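PDB 5EYF: glutamate ABC superfamily ATP binding cassette transporter, binding protein from Enterococcus faecium DO, which binds L-glutamate between its two lobes and probably delivers it to an ABC transporter for uptake into the cell. Local coordinates for residues D42-I45 against A46-I49; G226-D229 against K230-K234; A48-K51 against K52-D56. All coordinates share one frame; numbering follows the deposited sequence.

Contact 1: D42-I45 against A46-I49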
# COMPACT_ATOMS: atom_id res chain seq x y z
N ASP B 42 -7.43 5.77 -14.29
CA ASP B 42 -8.75 5.78 -13.63
C ASP B 42 -9.87 5.67 -14.67
O ASP B 42 -10.85 4.95 -14.45
CB ASP B 42 -8.97 7.07 -12.83
CG ASP B 42 -8.24 7.11 -11.51
OD1 ASP B 42 -7.83 6.05 -10.97
OD2 ASP B 42 -8.11 8.27 -10.99
N VAL B 43 -9.75 6.41 -15.78
CA VAL B 43 -10.73 6.34 -16.86
C VAL B 43 -10.82 4.91 -17.41
O VAL B 43 -11.92 4.39 -17.65
CB VAL B 43 -10.37 7.35 -17.97
CG1 VAL B 43 -11.25 7.13 -19.21
CG2 VAL B 43 -10.52 8.76 -17.44
N ASP B 44 -9.67 4.27 -17.64
CA ASP B 44 -9.71 2.92 -18.23
C ASP B 44 -10.28 1.89 -17.26
O ASP B 44 -10.99 0.96 -17.67
CB ASP B 44 -8.32 2.50 -18.70
CG ASP B 44 -7.93 3.16 -20.02
OD1 ASP B 44 -8.76 3.89 -20.62
OD2 ASP B 44 -6.79 2.95 -20.46
N ILE B 45 -9.93 2.00 -15.98
CA ILE B 45 -10.54 1.13 -14.98
C ILE B 45 -12.06 1.33 -14.96
O ILE B 45 -12.83 0.36 -14.88
CB ILE B 45 -9.90 1.39 -13.59
CG1 ILE B 45 -8.40 0.93 -13.56
CG2 ILE B 45 -10.66 0.69 -12.50
CD1 ILE B 45 -8.21 -0.59 -13.56
N ALA B 46 -12.52 2.59 -14.99
CA ALA B 46 -13.96 2.87 -15.01
C ALA B 46 -14.64 2.20 -16.20
O ALA B 46 -15.72 1.61 -16.06
CB ALA B 46 -14.19 4.38 -15.08
N LYS B 47 -14.06 2.33 -17.39
CA LYS B 47 -14.66 1.72 -18.58
C LYS B 47 -14.72 0.20 -18.43
O LYS B 47 -15.75 -0.42 -18.76
CB LYS B 47 -13.88 2.11 -19.83
CG LYS B 47 -13.97 3.59 -20.17
CD LYS B 47 -13.09 3.93 -21.33
CE LYS B 47 -13.32 5.34 -21.77
NZ LYS B 47 -12.68 5.61 -23.10
N ALA B 48 -13.65 -0.41 -17.94
CA ALA B 48 -13.63 -1.86 -17.79
C ALA B 48 -14.66 -2.33 -16.76
O ALA B 48 -15.32 -3.36 -16.96
CB ALA B 48 -12.22 -2.32 -17.40
N ILE B 49 -14.82 -1.59 -15.66
CA ILE B 49 -15.81 -1.97 -14.67
C ILE B 49 -17.20 -1.88 -15.25
O ILE B 49 -18.04 -2.77 -15.04
CB ILE B 49 -15.68 -1.07 -13.43
CG1 ILE B 49 -14.39 -1.42 -12.69
CG2 ILE B 49 -16.90 -1.24 -12.51
CD1 ILE B 49 -14.08 -0.43 -11.57
O HOH W 1 -9.87 3.91 -23.02

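Contact 2: G226-D229 against K230-K234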
# COMPACT_ATOMS: atom_id res chain seq x y z
N GLY B 226 -6.99 -10.81 -16.06
CA GLY B 226 -5.89 -10.07 -16.61
C GLY B 226 -6.25 -8.72 -17.18
O GLY B 226 -5.35 -8.03 -17.70
N THR B 227 -7.53 -8.33 -17.13
CA THR B 227 -7.92 -7.01 -17.60
C THR B 227 -7.27 -5.93 -16.76
O THR B 227 -6.78 -4.93 -17.30
CB THR B 227 -9.44 -6.86 -17.54
OG1 THR B 227 -10.07 -7.87 -18.36
CG2 THR B 227 -9.86 -5.45 -17.99
N TYR B 228 -7.27 -6.10 -15.44
CA TYR B 228 -6.59 -5.14 -14.58
C TYR B 228 -5.12 -5.01 -14.97
O TYR B 228 -4.59 -3.90 -15.14
CB TYR B 228 -6.73 -5.55 -13.12
CG TYR B 228 -5.95 -4.65 -12.19
CD1 TYR B 228 -6.53 -3.52 -11.66
CD2 TYR B 228 -4.61 -4.93 -11.86
CE1 TYR B 228 -5.82 -2.65 -10.82
CE2 TYR B 228 -3.89 -4.10 -11.03
CZ TYR B 228 -4.49 -2.96 -10.51
OH TYR B 228 -3.73 -2.17 -9.69
N ASP B 229 -4.44 -6.16 -15.11
CA ASP B 229 -3.01 -6.14 -15.39
C ASP B 229 -2.72 -5.46 -16.72
O ASP B 229 -1.75 -4.69 -16.83
CB ASP B 229 -2.47 -7.58 -15.35
CG ASP B 229 -2.76 -8.28 -14.01
OD1 ASP B 229 -3.93 -8.57 -13.67
OD2 ASP B 229 -1.82 -8.58 -13.29
N LYS B 230 -3.56 -5.68 -17.74
CA LYS B 230 -3.36 -5.03 -19.02
C LYS B 230 -3.47 -3.51 -18.88
O LYS B 230 -2.67 -2.76 -19.45
CB LYS B 230 -4.38 -5.57 -20.03
CG LYS B 230 -4.05 -5.24 -21.47
CD LYS B 230 -4.99 -5.95 -22.43
CE LYS B 230 -4.47 -5.83 -23.88
NZ LYS B 230 -5.46 -6.32 -24.90
N ILE B 231 -4.48 -3.04 -18.15
CA ILE B 231 -4.67 -1.60 -17.97
C ILE B 231 -3.51 -1.00 -17.18
O ILE B 231 -3.01 0.10 -17.51
CB ILE B 231 -6.02 -1.33 -17.29
CG1 ILE B 231 -7.18 -1.75 -18.19
CG2 ILE B 231 -6.16 0.17 -16.91
CD1 ILE B 231 -8.52 -1.78 -17.49
N TYR B 232 -3.06 -1.70 -16.14
CA TYR B 232 -1.91 -1.24 -15.36
C TYR B 232 -0.67 -1.12 -16.25
O TYR B 232 0.05 -0.11 -16.20
CB TYR B 232 -1.65 -2.19 -14.18
CG TYR B 232 -0.60 -1.59 -13.27
CD1 TYR B 232 -0.96 -0.75 -12.22
CD2 TYR B 232 0.75 -1.80 -13.51
CE1 TYR B 232 0.00 -0.15 -11.42
CE2 TYR B 232 1.73 -1.21 -12.72
CZ TYR B 232 1.35 -0.38 -11.68
OH TYR B 232 2.32 0.21 -10.92
N GLN B 233 -0.42 -2.14 -17.09
CA GLN B 233 0.75 -2.14 -17.97
C GLN B 233 0.71 -1.03 -19.01
O GLN B 233 1.76 -0.56 -19.46
CB GLN B 233 0.87 -3.50 -18.66
CG GLN B 233 1.20 -4.61 -17.69
CD GLN B 233 0.98 -6.02 -18.23
OE1 GLN B 233 0.64 -6.95 -17.47
NE2 GLN B 233 1.23 -6.20 -19.53
N LYS B 234 -0.49 -0.61 -19.42
CA LYS B 234 -0.64 0.48 -20.38
C LYS B 234 -0.15 1.80 -19.81
O LYS B 234 0.52 2.58 -20.50
CB LYS B 234 -2.11 0.59 -20.81
CG LYS B 234 -2.42 1.80 -21.72
CD LYS B 234 -3.90 1.84 -22.09
CE LYS B 234 -4.31 3.17 -22.67
NZ LYS B 234 -5.77 3.25 -22.93

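Contact 3: A48-K51 against K52-D56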
# COMPACT_ATOMS: atom_id res chain seq x y z
N ALA B 48 -13.65 -0.41 -17.94
CA ALA B 48 -13.63 -1.86 -17.79
C ALA B 48 -14.66 -2.33 -16.76
O ALA B 48 -15.32 -3.36 -16.96
CB ALA B 48 -12.22 -2.32 -17.40
N ILE B 49 -14.82 -1.59 -15.66
CA ILE B 49 -15.81 -1.97 -14.67
C ILE B 49 -17.20 -1.88 -15.25
O ILE B 49 -18.04 -2.77 -15.04
CB ILE B 49 -15.68 -1.07 -13.43
CG1 ILE B 49 -14.39 -1.42 -12.69
CG2 ILE B 49 -16.90 -1.24 -12.51
CD1 ILE B 49 -14.08 -0.43 -11.57
N THR B 50 -17.46 -0.80 -15.98
CA THR B 50 -18.77 -0.64 -16.58
C THR B 50 -19.12 -1.80 -17.50
O THR B 50 -20.26 -2.28 -17.51
CB THR B 50 -18.82 0.69 -17.33
OG1 THR B 50 -18.48 1.74 -16.42
CG2 THR B 50 -20.26 0.93 -17.81
N LYS B 51 -18.14 -2.28 -18.27
CA LYS B 51 -18.44 -3.42 -19.14
C LYS B 51 -18.69 -4.70 -18.34
O LYS B 51 -19.50 -5.55 -18.77
CB LYS B 51 -17.30 -3.62 -20.15
CG LYS B 51 -17.13 -2.46 -21.14
CD LYS B 51 -18.41 -2.19 -21.94
CE LYS B 51 -18.12 -1.27 -23.14
NZ LYS B 51 -19.35 -0.76 -23.83
N LYS B 52 -18.01 -4.89 -17.21
CA LYS B 52 -18.31 -6.04 -16.37
C LYS B 52 -19.72 -5.94 -15.79
O LYS B 52 -20.45 -6.94 -15.72
CB LYS B 52 -17.29 -6.16 -15.23
CG LYS B 52 -15.85 -6.46 -15.66
CD LYS B 52 -15.74 -7.73 -16.48
CE LYS B 52 -14.29 -8.16 -16.58
NZ LYS B 52 -14.20 -9.28 -17.58
N ILE B 53 -20.12 -4.76 -15.32
CA ILE B 53 -21.40 -4.64 -14.63
C ILE B 53 -22.55 -4.73 -15.61
O ILE B 53 -23.52 -5.48 -15.41
CB ILE B 53 -21.45 -3.33 -13.81
CG1 ILE B 53 -20.36 -3.34 -12.75
CG2 ILE B 53 -22.87 -3.09 -13.21
CD1 ILE B 53 -20.35 -2.06 -11.88
N LEU B 54 -22.47 -3.95 -16.69
CA LEU B 54 -23.57 -3.80 -17.63
C LEU B 54 -23.45 -4.69 -18.84
O LEU B 54 -24.43 -4.83 -19.58
CB LEU B 54 -23.65 -2.34 -18.09
CG LEU B 54 -23.87 -1.30 -17.00
CD1 LEU B 54 -24.01 0.10 -17.61
CD2 LEU B 54 -25.10 -1.66 -16.13
N GLY B 55 -22.29 -5.27 -19.08
CA GLY B 55 -22.10 -6.05 -20.28
C GLY B 55 -21.56 -5.23 -21.43
O GLY B 55 -21.25 -4.03 -21.30
N ASP B 56 -21.47 -5.90 -22.57
CA ASP B 56 -20.72 -5.41 -23.74
C ASP B 56 -21.09 -4.00 -24.13
O ASP B 56 -20.22 -3.19 -24.47
CB ASP B 56 -20.97 -6.31 -24.95
CG ASP B 56 -20.13 -7.55 -24.94
OD1 ASP B 56 -19.19 -7.63 -24.11
OD2 ASP B 56 -20.41 -8.43 -25.79
O HOH W 2 -18.62 -7.30 -20.76

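Contact 1: D42-I45 against A46-I49
Asp44 OD1 accepts a hydrogen bond from a water at 2.6 Å, and that water accepts one from Lys47 NZ at 3.3 Å. The two charged groups do not touch: Asp44 OD1 and Lys47 NZ stay 4.9 Å apart, with the water as the bridge. The other carboxylate oxygen, Asp44 OD2, is held by a salt bridge to Lys234 and a hydrogen bond from Trp235 NE1. Both carboxylate oxygens therefore have partners, which probably limits the rotation of the group.

The lysine chain runs fully extended beyond CG. It lies alongside Val43 and points the same way, with Lys47 CE 3.7 Å from Val43 CG1. Val43 turns CG1 toward it by setting this branch anti to the backbone N (chi1 171°). Phe62 of strand 59-64 touches both side chains.

On another face Ile45 and Ile49 cross obliquely. The CG2 branch of Ile45 meets the terminal CD1 of Ile49 at 3.7 Å. Met222 of helix 209-225 packs on both isoleucines.

Four backbone bonds join residues i and i+4, from Ala46 N to Asp42 O through Ile49 N to Ile45 O. Asp42 sends its carboxylate elsewhere, to Tyr102 OH and to the backbone N of Thr85, a glutamate-binding residue. This regular alpha-helical stretch packs between the sheet that holds strand 59-64 and helices 209-225 and 227-235, in one lobe of a family 3 solute-binding protein.

Contact 2: G226-D229 against K230-K234
This is nearly all of the short helix 227-235, with its N-cap, near the C-terminal end of the solute-binding fold. Gly226 is the N-cap residue, and its positive phi (88°) also marks the break from the preceding helix 209-225. The first i to i+4 bond runs from Lys230 N to Gly226 O at 3.0 Å. Three more follow, ending with Gln233 N to Asp229 O.

Thr227 and Ile231 lie side by side, with Thr227 CG2 3.9 Å from Ile231 CD1. Thr227 OG1 sits beside the backbone N (chi1 -60°) and bonds to Asp225, which puts the methyl CG2 anti to that N and alongside Ile231. Tyr228 and Tyr232 also point the same way. Tyr228 OH is 4.0 Å from Tyr232 CD1, and its ring carbon CE2 is 4.3 Å from Tyr232 CB. Each phenol has partners beyond the helix: Tyr228 OH bonds to Tyr102 O and Val244 N, and Tyr232 OH to Glu239 O. The Asp229 carboxylate pairs with Lys243.

Helix 41-54 receives Ile231 on Phe41, Asp44 and Ala48, Tyr228 on Ile45, and a salt bridge from Lys234 NZ to Asp44 OD2. The tyrosines touch Lys243 of the C-terminal tail, and the Tyr228 ring also meets His223 of helix 209-225.

Contact 3: A48-K51 against K52-D56
The contact is the C-terminal end of helix 41-54. Gly55 is the C' glycine that ends the helix, with positive phi (91°). The backbone bonds come first. Lys52 N, Ile53 N and Leu54 N donate to Ala48 O, Ile49 O and Thr50 O in the i to i+4 pattern. The last of the series, Gly55 N to Lys51 O, is short at 2.8 Å but weak, with an N-H...O angle of only 127°.

Apolar packing follows the same spacing. Ile49 CG2 meets Ile53 CD1 at 3.6 Å, the two side chains lying alongside. Thr50 CG2 meets Leu54 CD1 at 3.8 Å in the same way. These pairs lean on Trp19 and Ile17 of strand 16-21. The hydroxyl of Thr50 is turned away to Ala46 O and Trp19 NE1.

Among the polar side chains, Lys52 reaches helix 209-225, where NZ pairs with Asp225. The others lie at the helix exit. Lys51 O also accepts a hydrogen bond from a water at 2.8 Å, and that water reaches Asp56 OD1 weakly. The bend of Lys51 at chi2 (-57°) carries the ammonium along the departing chain, to Gly58 O and, at 2.7 Å, from Lys51 NZ to the carbonyl oxygen Asp56 O.

From the N terminus, contact 1 comes first, early in helix 41-54. Contact 3 begins before contact 1 ends, since both include Ala48 and Ile49, and it runs off the end of the same helix. None of the three closes a long loop; contacts 1 and 2 join neighbouring turns, and contact 3 also ties the last turn to the chain leaving it. Contact 2 follows much later, in series, and does not nest with or cross the others. In space it is joined to contact 1 by the Asp44-Lys234 salt bridge and by packing of Tyr228 and Ile231; Ala48, shared by contacts 1 and 3, meets Thr227 and Ile231. Thus the fold's end is tied to its early part.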